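GCN5-related N-acetyltransferase (Kribbella flavida, PDB 4MY0) probably transfers an acetyl group from acetyl-CoA to an amine acceptor, perhaps an aminoglycoside, as a member of the GNAT superfamily. Local coordinates at residues A66-F71 and R105-R110; A86-A91 and S101-G106; R110-G115 and V313-G318. One frame throughout, in Å; residues are numbered along the deposited sequence.

Interaction 1 of 3, residues A66-F71 and R105-R110; sequences ARIWDF and RGVLER
The flat guanidinium of R110 is carried past I68 and away from strand 66-71, so that the methylene CG, not the charged end, meets the strand. The other two flat groups, the rings of W69 and F71, lie farther along the strand, away from the segment 105-110, and rest on each other: F71 CZ lies over one face of the indole, 3.4 Å above its plane and offset toward the rim, while W69 CB covers a face of the phenyl ring in the same offset manner. F47 meets W69 edge-to-face, and W190 does so with both rings. This is a worked example of helix-on-sheet packing in the GNAT acetyltransferase fold, where helix 99-113 lies against the central strands. The two short segments run nearly the same way, at 25°, with their axes 9.5 Å apart.

Apolar side chains do the joining. A66 turns its methyl toward the helix, and V107 CG2 stands 3.9 Å from A66 CB. The other branch of V107, CG1, lies anti to the backbone N (chi1 164°) and slides alongside I68 in the opposite direction, 4.1 Å from I68 CD1. Beyond this valine, I68 CD1 also touches R110 CG at 3.9 Å, the two side chains crossing at about a right angle.

In R110, CG is placed by chi1 (178°), and the bends at chi2 and chi3 then lead the two terminal nitrogens off to the backbone O of G51 and the carboxylate of D12. V107 and R110 both rest on L54 of strand 53-58 too, so the packing extends across the sheet. The methyl I68 CD1 sits 3.8 Å from V107 O, the carbonyl oxygen that accepts the hydroxyl of S111.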
loop_
_atom_site.group_PDB
_atom_site.type_symbol
_atom_site.label_atom_id
_atom_site.label_comp_id
_atom_site.label_asym_id
_atom_site.label_seq_id
_atom_site.Cartn_x
_atom_site.Cartn_y
_atom_site.Cartn_z
ATOM N N ALA C 66 -1.282 -25.255 -28.212
ATOM C CA ALA C 66 -0.230 -25.494 -27.229
ATOM C C ALA C 66 1.043 -25.772 -27.985
ATOM O O ALA C 66 1.006 -26.287 -29.115
ATOM C CB ALA C 66 -0.570 -26.680 -26.343
ATOM N N ARG C 67 2.178 -25.426 -27.395
ATOM C CA ARG C 67 3.447 -25.723 -28.049
ATOM C C ARG C 67 4.401 -26.500 -27.145
ATOM O O ARG C 67 4.235 -26.546 -25.919
ATOM C CB ARG C 67 4.099 -24.452 -28.616
ATOM C CG ARG C 67 4.474 -23.418 -27.585
ATOM C CD ARG C 67 4.650 -22.030 -28.213
ATOM N NE ARG C 67 4.123 -21.001 -27.321
ATOM C CZ ARG C 67 4.854 -20.300 -26.459
ATOM N NH1 ARG C 67 4.266 -19.399 -25.688
ATOM N NH2 ARG C 67 6.170 -20.491 -26.364
ATOM N N ILE C 68 5.391 -27.122 -27.772
ATOM C CA ILE C 68 6.330 -27.980 -27.078
ATOM C C ILE C 68 7.760 -27.471 -27.251
ATOM O O ILE C 68 8.280 -27.481 -28.360
ATOM C CB ILE C 68 6.254 -29.402 -27.665
ATOM C CG1 ILE C 68 4.824 -29.926 -27.590
ATOM C CG2 ILE C 68 7.207 -30.362 -26.940
ATOM C CD1 ILE C 68 4.659 -31.270 -28.256
ATOM N N TRP C 69 8.393 -27.040 -26.159
ATOM C CA TRP C 69 9.824 -26.722 -26.200
ATOM C C TRP C 69 10.635 -28.006 -26.235
ATOM O O TRP C 69 10.347 -28.944 -25.472
ATOM C CB TRP C 69 10.245 -25.937 -24.952
ATOM C CG TRP C 69 9.835 -24.503 -24.929
ATOM C CD1 TRP C 69 8.761 -23.967 -24.278
ATOM C CD2 TRP C 69 10.511 -23.410 -25.559
ATOM N NE1 TRP C 69 8.719 -22.610 -24.479
ATOM C CE2 TRP C 69 9.785 -22.242 -25.260
ATOM C CE3 TRP C 69 11.658 -23.308 -26.351
ATOM C CZ2 TRP C 69 10.171 -20.984 -25.727
ATOM C CZ3 TRP C 69 12.039 -22.065 -26.818
ATOM C CH2 TRP C 69 11.304 -20.919 -26.502
ATOM N N ASP C 70 11.653 -28.048 -27.094
ATOM C CA ASP C 70 12.585 -29.173 -27.146
ATOM C C ASP C 70 13.711 -28.964 -26.131
ATOM O O ASP C 70 14.827 -28.584 -26.490
ATOM C CB ASP C 70 13.160 -29.335 -28.562
ATOM C CG ASP C 70 13.729 -28.036 -29.114
ATOM O OD1 ASP C 70 13.231 -26.951 -28.728
ATOM O OD2 ASP C 70 14.679 -28.103 -29.928
ATOM N N PHE C 71 13.414 -29.196 -24.857
ATOM C CA PHE C 71 14.404 -28.982 -23.800
ATOM C C PHE C 71 15.193 -30.246 -23.537
ATOM O O PHE C 71 14.865 -31.308 -24.058
ATOM C CB PHE C 71 13.713 -28.645 -22.482
ATOM C CG PHE C 71 13.128 -27.263 -22.412
ATOM C CD1 PHE C 71 13.821 -26.164 -22.897
ATOM C CD2 PHE C 71 11.887 -27.068 -21.813
ATOM C CE1 PHE C 71 13.275 -24.881 -22.800
ATOM C CE2 PHE C 71 11.330 -25.794 -21.708
ATOM C CZ PHE C 71 12.025 -24.698 -22.212
ATOM N N ARG C 105 -3.754 -34.434 -24.769
ATOM C CA ARG C 105 -3.483 -35.813 -25.173
ATOM C C ARG C 105 -2.718 -35.852 -26.493
ATOM O O ARG C 105 -1.807 -36.665 -26.657
ATOM C CB ARG C 105 -4.765 -36.635 -25.260
ATOM C CG ARG C 105 -5.330 -36.941 -23.881
ATOM C CD ARG C 105 -6.637 -37.695 -23.953
ATOM N NE ARG C 105 -7.304 -37.677 -22.651
ATOM C CZ ARG C 105 -8.497 -37.128 -22.432
ATOM N NH1 ARG C 105 -9.163 -36.566 -23.436
ATOM N NH2 ARG C 105 -9.031 -37.151 -21.215
ATOM N N GLY C 106 -3.075 -34.962 -27.423
ATOM C CA GLY C 106 -2.340 -34.846 -28.673
ATOM C C GLY C 106 -0.919 -34.374 -28.404
ATOM O O GLY C 106 0.028 -34.827 -29.048
ATOM N N VAL C 107 -0.772 -33.469 -27.440
ATOM C CA VAL C 107 0.544 -32.973 -27.048
ATOM C C VAL C 107 1.439 -34.078 -26.467
ATOM O O VAL C 107 2.617 -34.205 -26.838
ATOM C CB VAL C 107 0.436 -31.786 -26.065
ATOM C CG1 VAL C 107 1.765 -31.538 -25.377
ATOM C CG2 VAL C 107 -0.024 -30.531 -26.784
ATOM N N LEU C 108 0.882 -34.887 -25.572
ATOM C CA LEU C 108 1.641 -35.997 -24.999
ATOM C C LEU C 108 2.031 -36.995 -26.072
ATOM O O LEU C 108 3.143 -37.525 -26.073
ATOM C CB LEU C 108 0.829 -36.707 -23.926
ATOM C CG LEU C 108 0.583 -35.937 -22.629
ATOM C CD1 LEU C 108 -0.102 -36.841 -21.618
ATOM C CD2 LEU C 108 1.869 -35.378 -22.054
ATOM N N GLU C 109 1.117 -37.262 -26.991
ATOM C CA GLU C 109 1.422 -38.200 -28.063
ATOM C C GLU C 109 2.550 -37.675 -28.963
ATOM O O GLU C 109 3.484 -38.415 -29.296
ATOM C CB GLU C 109 0.164 -38.520 -28.875
ATOM C CG GLU C 109 0.317 -39.782 -29.707
ATOM C CD GLU C 109 0.857 -40.952 -28.885
ATOM O OE1 GLU C 109 0.362 -41.178 -27.755
ATOM O OE2 GLU C 109 1.789 -41.640 -29.363
ATOM N N ARG C 110 2.486 -36.398 -29.335
ATOM C CA ARG C 110 3.547 -35.810 -30.165
ATOM C C ARG C 110 4.885 -35.868 -29.418
ATOM O O ARG C 110 5.914 -36.245 -29.985
ATOM C CB ARG C 110 3.199 -34.363 -30.551
ATOM C CG ARG C 110 4.276 -33.640 -31.379
ATOM C CD ARG C 110 4.596 -34.382 -32.692
ATOM N NE ARG C 110 3.392 -34.675 -33.468
ATOM C CZ ARG C 110 2.773 -33.799 -34.256
ATOM N NH1 ARG C 110 3.245 -32.561 -34.386
ATOM N NH2 ARG C 110 1.679 -34.153 -34.916
#

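Interaction 2 of 3, residues A86-A91 and S101-G106; sequences AGVVVA and SLLMRG. With AC8 ([(2R,3R,4R,5R)-5-(6-amino-9H-purin-9-yl)-3,4-bis(phosphonooxy)tetrahydrofuran-2-yl]methyl (3R)-3-hydroxy-2,2-dimethyl-4-oxo-4-({3-oxo-3-[(2-sulfanylethyl)amino]propyl}amino)butyl dihydrogen diphosphate), chain L.
V88 lays its two methyl groups over two successive residues of the helix: CG1 packs against L103 CD1, and CG2 lies 4.2 Å from the selenium, SE, of the selenomethionine M104. The side chain of M104 crosses that of V88 at about a right angle, and its bends at chi2 and chi3 fold SE back toward the strand, although its first bond does not point there. The side of V88 that meets L103 also serves the ligand, since V88 CG1 is 4.0 Å from CDP, a methyl of the pantetheine arm of AC8. Y129 of helix 126-131 touches both V88 and M104.

Strand and helix run at 148° and belong to the beta-alpha-beta unit of strand 78-90, helix 99-113 and strand 118-121, the acetyl-CoA-binding core of the GNAT fold. As is usual in the family, the pantetheine lies along the strand and uses its backbone: AC8 N4P donates to V88 O at 2.8 Å, and V90 N donates to AC8 O9P at 3.0 Å, with an N-H...O angle of 140°. Just before these residues, G87 departs from extended geometry, with positive phi.

At the start of the helix, one pyrophosphate oxygen is gripped twice by one residue. S101 OG, set beside its own backbone N by chi1 -68°, gives AC8 O1A a 2.7 Å bond, while S101 N reaches O1A at 3.0 Å. S101 lies in the first turn of helix 99-113, so the helix dipole would probably help to stabilise this anion. Backbone N-H groups of G96, G98 and G100 also bond to the cofactor, and S248 and R156 of the second subunit contribute from across the interface. V90 CG2 approaches the second phosphate, 3.9 Å from AC8 O6A.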
loop_
_atom_site.group_PDB
_atom_site.type_symbol
_atom_site.label_atom_id
_atom_site.label_comp_id
_atom_site.label_asym_id
_atom_site.label_seq_id
_atom_site.Cartn_x
_atom_site.Cartn_y
_atom_site.Cartn_z
ATOM N N ALA C 86 4.104 -25.290 -23.227
ATOM C CA ALA C 86 3.902 -23.847 -23.037
ATOM C C ALA C 86 2.722 -23.307 -23.833
ATOM O O ALA C 86 2.289 -23.912 -24.821
ATOM C CB ALA C 86 5.167 -23.066 -23.407
ATOM N N GLY C 87 2.228 -22.148 -23.413
ATOM C CA GLY C 87 1.159 -21.458 -24.113
ATOM C C GLY C 87 -0.081 -22.311 -24.316
ATOM O O GLY C 87 -0.636 -22.336 -25.414
ATOM N N VAL C 88 -0.513 -23.023 -23.279
ATOM C CA VAL C 88 -1.739 -23.810 -23.398
ATOM C C VAL C 88 -2.954 -22.886 -23.323
ATOM O O VAL C 88 -3.203 -22.288 -22.277
ATOM C CB VAL C 88 -1.839 -24.885 -22.303
ATOM C CG1 VAL C 88 -3.053 -25.821 -22.574
ATOM C CG2 VAL C 88 -0.555 -25.700 -22.272
ATOM N N VAL C 89 -3.706 -22.757 -24.425
ATOM C CA VAL C 89 -4.843 -21.819 -24.476
ATOM C C VAL C 89 -6.071 -22.429 -25.151
ATOM O O VAL C 89 -5.944 -23.155 -26.130
ATOM C CB VAL C 89 -4.469 -20.489 -25.186
ATOM C CG1 VAL C 89 -3.329 -19.792 -24.433
ATOM C CG2 VAL C 89 -4.052 -20.743 -26.620
ATOM N N VAL C 90 -7.255 -22.149 -24.610
ATOM C CA VAL C 90 -8.515 -22.587 -25.225
ATOM C C VAL C 90 -9.460 -21.380 -25.301
ATOM O O VAL C 90 -9.552 -20.604 -24.330
ATOM C CB VAL C 90 -9.171 -23.717 -24.415
ATOM C CG1 VAL C 90 -10.524 -24.127 -25.041
ATOM C CG2 VAL C 90 -8.215 -24.943 -24.286
ATOM N N ALA C 91 -10.130 -21.183 -26.444
ATOM C CA ALA C 91 -11.048 -20.034 -26.588
ATOM C C ALA C 91 -12.145 -20.097 -25.514
ATOM O O ALA C 91 -12.619 -21.189 -25.188
ATOM C CB ALA C 91 -11.662 -20.000 -27.984
ATOM N N SER C 101 -8.261 -31.050 -22.837
ATOM C CA SER C 101 -7.828 -32.429 -22.614
ATOM C C SER C 101 -7.521 -33.132 -23.929
ATOM O O SER C 101 -6.586 -33.935 -24.020
ATOM C CB SER C 101 -8.916 -33.209 -21.859
ATOM O OG SER C 101 -9.052 -32.725 -20.534
ATOM N N LEU C 102 -8.318 -32.839 -24.949
ATOM C CA LEU C 102 -8.104 -33.428 -26.270
ATOM C C LEU C 102 -6.776 -32.887 -26.828
ATOM O O LEU C 102 -5.965 -33.633 -27.377
ATOM C CB LEU C 102 -9.300 -33.095 -27.175
ATOM C CG LEU C 102 -9.535 -33.605 -28.608
ATOM C CD1 LEU C 102 -8.864 -32.719 -29.584
ATOM C CD2 LEU C 102 -9.105 -35.073 -28.839
ATOM N N LEU C 103 -6.562 -31.589 -26.654
ATOM C CA LEU C 103 -5.327 -30.926 -27.056
ATOM C C LEU C 103 -4.134 -31.571 -26.365
ATOM O O LEU C 103 -3.151 -31.928 -27.009
ATOM C CB LEU C 103 -5.368 -29.460 -26.609
ATOM C CG LEU C 103 -4.614 -28.352 -27.353
ATOM C CD1 LEU C 103 -4.177 -27.241 -26.393
ATOM C CD2 LEU C 103 -3.457 -28.840 -28.203
HETATM N N MSE C 104 -4.207 -31.668 -25.041
HETATM C CA MSE C 104 -3.062 -32.135 -24.255
HETATM C C MSE C 104 -2.734 -33.618 -24.515
HETATM O O MSE C 104 -1.565 -34.018 -24.496
HETATM C CB MSE C 104 -3.312 -31.880 -22.779
HETATM C CG MSE C 104 -3.212 -30.407 -22.355
HETATM SE SE MSE C 104 -1.364 -29.773 -22.686
HETATM C CE MSE C 104 -0.390 -31.212 -21.739
ATOM N N ARG C 105 -3.754 -34.434 -24.769
ATOM C CA ARG C 105 -3.483 -35.813 -25.173
ATOM C C ARG C 105 -2.718 -35.852 -26.493
ATOM O O ARG C 105 -1.807 -36.665 -26.657
ATOM C CB ARG C 105 -4.765 -36.635 -25.260
ATOM C CG ARG C 105 -5.330 -36.941 -23.881
ATOM C CD ARG C 105 -6.637 -37.695 -23.953
ATOM N NE ARG C 105 -7.304 -37.677 -22.651
ATOM C CZ ARG C 105 -8.497 -37.128 -22.432
ATOM N NH1 ARG C 105 -9.163 -36.566 -23.436
ATOM N NH2 ARG C 105 -9.031 -37.151 -21.215
ATOM N N GLY C 106 -3.075 -34.962 -27.423
ATOM C CA GLY C 106 -2.340 -34.846 -28.673
ATOM C C GLY C 106 -0.919 -34.374 -28.404
ATOM O O GLY C 106 0.028 -34.827 -29.048
HETATM N N1A AC8 L . -10.572 -24.336 -12.595
HETATM O O1A AC8 L . -10.516 -30.479 -20.939
HETATM P P1A AC8 L . -11.298 -29.491 -20.086
HETATM C C1B AC8 L . -11.039 -28.734 -15.176
HETATM S S1P AC8 L . -1.423 -23.663 -18.090
HETATM C C2A AC8 L . -10.809 -25.571 -12.116
HETATM O O2A AC8 L . -12.701 -29.158 -20.511
HETATM P P2A AC8 L . -10.421 -26.853 -20.835
HETATM C C2B AC8 L . -12.345 -29.263 -15.723
HETATM O O2B AC8 L . -13.374 -29.155 -14.731
HETATM O O2C AC8 L . -15.292 -29.989 -16.116
HETATM C C2P AC8 L . -3.131 -23.276 -18.609
HETATM N N3A AC8 L . -10.907 -26.617 -12.950
HETATM O O3A AC8 L . -10.369 -28.197 -19.951
HETATM C C3B AC8 L . -11.977 -30.717 -16.039
HETATM O O3B AC8 L . -11.976 -31.470 -14.821
HETATM P P3B AC8 L . -13.159 -32.467 -14.327
HETATM O O3C AC8 L . -14.910 -27.525 -15.792
HETATM C C3P AC8 L . -2.942 -21.949 -19.309
HETATM C C4A AC8 L . -10.761 -26.431 -14.291
HETATM O O4A AC8 L . -10.734 -27.213 -22.272
HETATM C C4B AC8 L . -10.516 -30.661 -16.443
HETATM O O4B AC8 L . -10.020 -29.426 -15.912
HETATM O O4C AC8 L . -15.682 -28.926 -13.841
HETATM P P4C AC8 L . -14.927 -28.885 -15.149
HETATM N N4P AC8 L . -4.132 -21.291 -19.841
HETATM C C5A AC8 L . -10.509 -25.167 -14.801
HETATM O O5A AC8 L . -11.257 -25.846 -20.100
HETATM C C5B AC8 L . -10.313 -30.682 -17.955
HETATM O O5B AC8 L . -11.379 -29.952 -18.552
HETATM C C5P AC8 L . -5.123 -20.691 -19.190
HETATM O O5P AC8 L . -5.174 -20.696 -17.965
HETATM C C6A AC8 L . -10.412 -24.098 -13.916
HETATM N N6A AC8 L . -10.172 -22.841 -14.369
HETATM O O6A AC8 L . -8.892 -26.377 -20.729
HETATM C C6P AC8 L . -6.151 -19.999 -20.054
HETATM N N7A AC8 L . -10.420 -25.272 -16.149
HETATM O O7A AC8 L . -14.464 -31.715 -14.442
HETATM C C7P AC8 L . -7.590 -20.004 -19.519
HETATM C C8A AC8 L . -10.605 -26.580 -16.463
HETATM O O8A AC8 L . -13.051 -33.663 -15.252
HETATM N N8P AC8 L . -8.060 -21.392 -19.536
HETATM N N9A AC8 L . -10.825 -27.272 -15.327
HETATM O O9A AC8 L . -12.774 -32.748 -12.891
HETATM C C9P AC8 L . -8.077 -22.241 -20.561
HETATM O O9P AC8 L . -7.687 -21.892 -21.663
HETATM C CAP AC8 L . -8.607 -23.650 -20.352
HETATM O OAP AC8 L . -9.756 -23.616 -19.504
HETATM C CBP AC8 L . -7.594 -24.616 -19.724
HETATM C CCP AC8 L . -8.303 -25.960 -19.493
HETATM C CDP AC8 L . -6.414 -24.832 -20.666
HETATM C CEP AC8 L . -7.085 -24.101 -18.388
#

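Interaction 3 of 3, residues R110-G115 and V313-G318; sequences RSRDKG and VPAQSG
R112 NH2 is held in a salt bridge by E109 OE2, one turn back along the same helix, and the guanidinium held in this way lies next to V313. Its bridging nitrogen, R112 NE, comes within 3.5 Å of V313 CG1. The setting is the C-terminal end of helix 99-113, closed by a Schellman motif with G115 at C-prime, where the GNAT domain meets a loop of the sterol carrier protein domain. The backbones stay well apart, with 9.4 Å between the CA atoms of R112 and V313, so a long side chain has to bridge the gap.

R112 and V313 approach from opposite directions. The arginine extends through chi2 (177°) and bends at chi3, which turns the guanidinium so that it meets two apolar groups obliquely. The second of these is the methyl of A315, with R112 NH1 4.0 Å from A315 CB. Both meetings are van der Waals contacts of a charged group with aliphatic carbon, at a partly exposed joint, and the polar needs of R112 are served at least in part by E109. Its charge would probably also ease the crowding of E109 OE2 near D113 OD1.

The opposing loop is shaped by a 3-10 turn at 314-316, in which Q316 N donates to V313 O at 2.9 Å; Q316 NE2 is tied in turn to D310 OD1. V313 also packs on R283 of strand 274-284, and R112 on L285 just after that strand. On the helix side, G115 takes positive phi, 82°, and its N bonds to R112 O at 3.0 Å.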
loop_
_atom_site.group_PDB
_atom_site.type_symbol
_atom_site.label_atom_id
_atom_site.label_comp_id
_atom_site.label_asym_id
_atom_site.label_seq_id
_atom_site.Cartn_x
_atom_site.Cartn_y
_atom_site.Cartn_z
ATOM N N ARG C 110 2.486 -36.398 -29.335
ATOM C CA ARG C 110 3.547 -35.810 -30.165
ATOM C C ARG C 110 4.885 -35.868 -29.418
ATOM O O ARG C 110 5.914 -36.245 -29.985
ATOM C CB ARG C 110 3.199 -34.363 -30.551
ATOM C CG ARG C 110 4.276 -33.640 -31.379
ATOM C CD ARG C 110 4.596 -34.382 -32.692
ATOM N NE ARG C 110 3.392 -34.675 -33.468
ATOM C CZ ARG C 110 2.773 -33.799 -34.256
ATOM N NH1 ARG C 110 3.245 -32.561 -34.386
ATOM N NH2 ARG C 110 1.679 -34.153 -34.916
ATOM N N SER C 111 4.867 -35.517 -28.135
ATOM C CA SER C 111 6.088 -35.599 -27.322
ATOM C C SER C 111 6.702 -37.012 -27.290
ATOM O O SER C 111 7.916 -37.160 -27.425
ATOM C CB SER C 111 5.836 -35.090 -25.912
ATOM O OG SER C 111 5.397 -33.733 -25.926
ATOM N N ARG C 112 5.867 -38.040 -27.117
ATOM C CA ARG C 112 6.344 -39.429 -27.138
ATOM C C ARG C 112 6.909 -39.790 -28.501
ATOM O O ARG C 112 7.964 -40.428 -28.588
ATOM C CB ARG C 112 5.218 -40.413 -26.830
ATOM C CG ARG C 112 4.649 -40.344 -25.430
ATOM C CD ARG C 112 3.488 -41.324 -25.268
ATOM N NE ARG C 112 3.935 -42.712 -25.215
ATOM C CZ ARG C 112 3.868 -43.568 -26.235
ATOM N NH1 ARG C 112 4.295 -44.821 -26.085
ATOM N NH2 ARG C 112 3.369 -43.174 -27.404
ATOM N N ASP C 113 6.198 -39.403 -29.564
ATOM C CA ASP C 113 6.631 -39.710 -30.927
ATOM C C ASP C 113 8.015 -39.131 -31.224
ATOM O O ASP C 113 8.785 -39.707 -31.984
ATOM C CB ASP C 113 5.622 -39.184 -31.950
ATOM C CG ASP C 113 4.351 -40.005 -31.988
ATOM O OD1 ASP C 113 4.360 -41.132 -31.443
ATOM O OD2 ASP C 113 3.347 -39.524 -32.569
ATOM N N LYS C 114 8.314 -37.986 -30.610
ATOM C CA LYS C 114 9.599 -37.310 -30.786
ATOM C C LYS C 114 10.704 -37.792 -29.841
ATOM O O LYS C 114 11.780 -37.203 -29.800
ATOM C CB LYS C 114 9.419 -35.790 -30.652
ATOM C CG LYS C 114 9.122 -35.117 -31.978
ATOM C CD LYS C 114 8.663 -33.686 -31.799
ATOM C CE LYS C 114 8.363 -33.075 -33.155
ATOM N NZ LYS C 114 9.519 -33.203 -34.088
ATOM N N GLY C 115 10.439 -38.849 -29.080
ATOM C CA GLY C 115 11.468 -39.460 -28.256
ATOM C C GLY C 115 11.749 -38.807 -26.914
ATOM O O GLY C 115 12.766 -39.099 -26.290
ATOM N N VAL C 313 -0.630 -43.687 -20.733
ATOM C CA VAL C 313 0.466 -44.231 -21.534
ATOM C C VAL C 313 0.576 -45.724 -21.232
ATOM O O VAL C 313 1.393 -46.140 -20.406
ATOM C CB VAL C 313 1.834 -43.564 -21.216
ATOM C CG1 VAL C 313 2.935 -44.126 -22.135
ATOM C CG2 VAL C 313 1.756 -42.055 -21.341
ATOM N N PRO C 314 -0.261 -46.536 -21.892
ATOM C CA PRO C 314 -0.341 -47.977 -21.638
ATOM C C PRO C 314 1.008 -48.692 -21.747
ATOM O O PRO C 314 1.235 -49.672 -21.035
ATOM C CB PRO C 314 -1.292 -48.465 -22.735
ATOM C CG PRO C 314 -2.167 -47.283 -23.017
ATOM C CD PRO C 314 -1.251 -46.096 -22.894
ATOM N N ALA C 315 1.889 -48.216 -22.619
ATOM C CA ALA C 315 3.208 -48.834 -22.755
ATOM C C ALA C 315 4.025 -48.797 -21.443
ATOM O O ALA C 315 4.889 -49.653 -21.225
ATOM C CB ALA C 315 3.982 -48.187 -23.899
ATOM N N GLN C 316 3.744 -47.809 -20.587
ATOM C CA GLN C 316 4.401 -47.673 -19.283
ATOM C C GLN C 316 3.771 -48.560 -18.221
ATOM O O GLN C 316 4.352 -48.767 -17.150
ATOM C CB GLN C 316 4.293 -46.220 -18.761
ATOM C CG GLN C 316 5.105 -45.226 -19.522
ATOM C CD GLN C 316 5.376 -43.972 -18.730
ATOM O OE1 GLN C 316 6.517 -43.514 -18.676
ATOM N NE2 GLN C 316 4.335 -43.403 -18.113
ATOM N N SER C 317 2.562 -49.043 -18.481
ATOM C CA SER C 317 1.787 -49.688 -17.426
ATOM C C SER C 317 2.191 -51.135 -17.201
ATOM O O SER C 317 2.711 -51.787 -18.107
ATOM C CB SER C 317 0.297 -49.605 -17.729
ATOM O OG SER C 317 -0.129 -48.255 -17.694
ATOM N N GLY C 318 1.936 -51.633 -15.994
ATOM C CA GLY C 318 2.286 -53.009 -15.653
ATOM C C GLY C 318 3.352 -53.069 -14.579
ATOM O O GLY C 318 3.703 -52.040 -13.968
#

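Followed from the N terminus, the chain first lays down strand 61-75, then strand 78-90, its antiparallel neighbour, before entering helix 99-113, and all three interactions end or begin on that helix. Interaction 2 closes a short loop with nine residues between its segments, which falls inside the larger loop closed by interaction 1; the two share R105 and G106 and touch where A66 CB packs on L103 CD1. Interaction 3 follows in series, opening at R110, which interaction 1 also uses, and it spans nearly two hundred residues to reach 313-318. The helix thus joins the cofactor-binding strand, the adjacent strand and, at its far end, the sterol carrier protein domain.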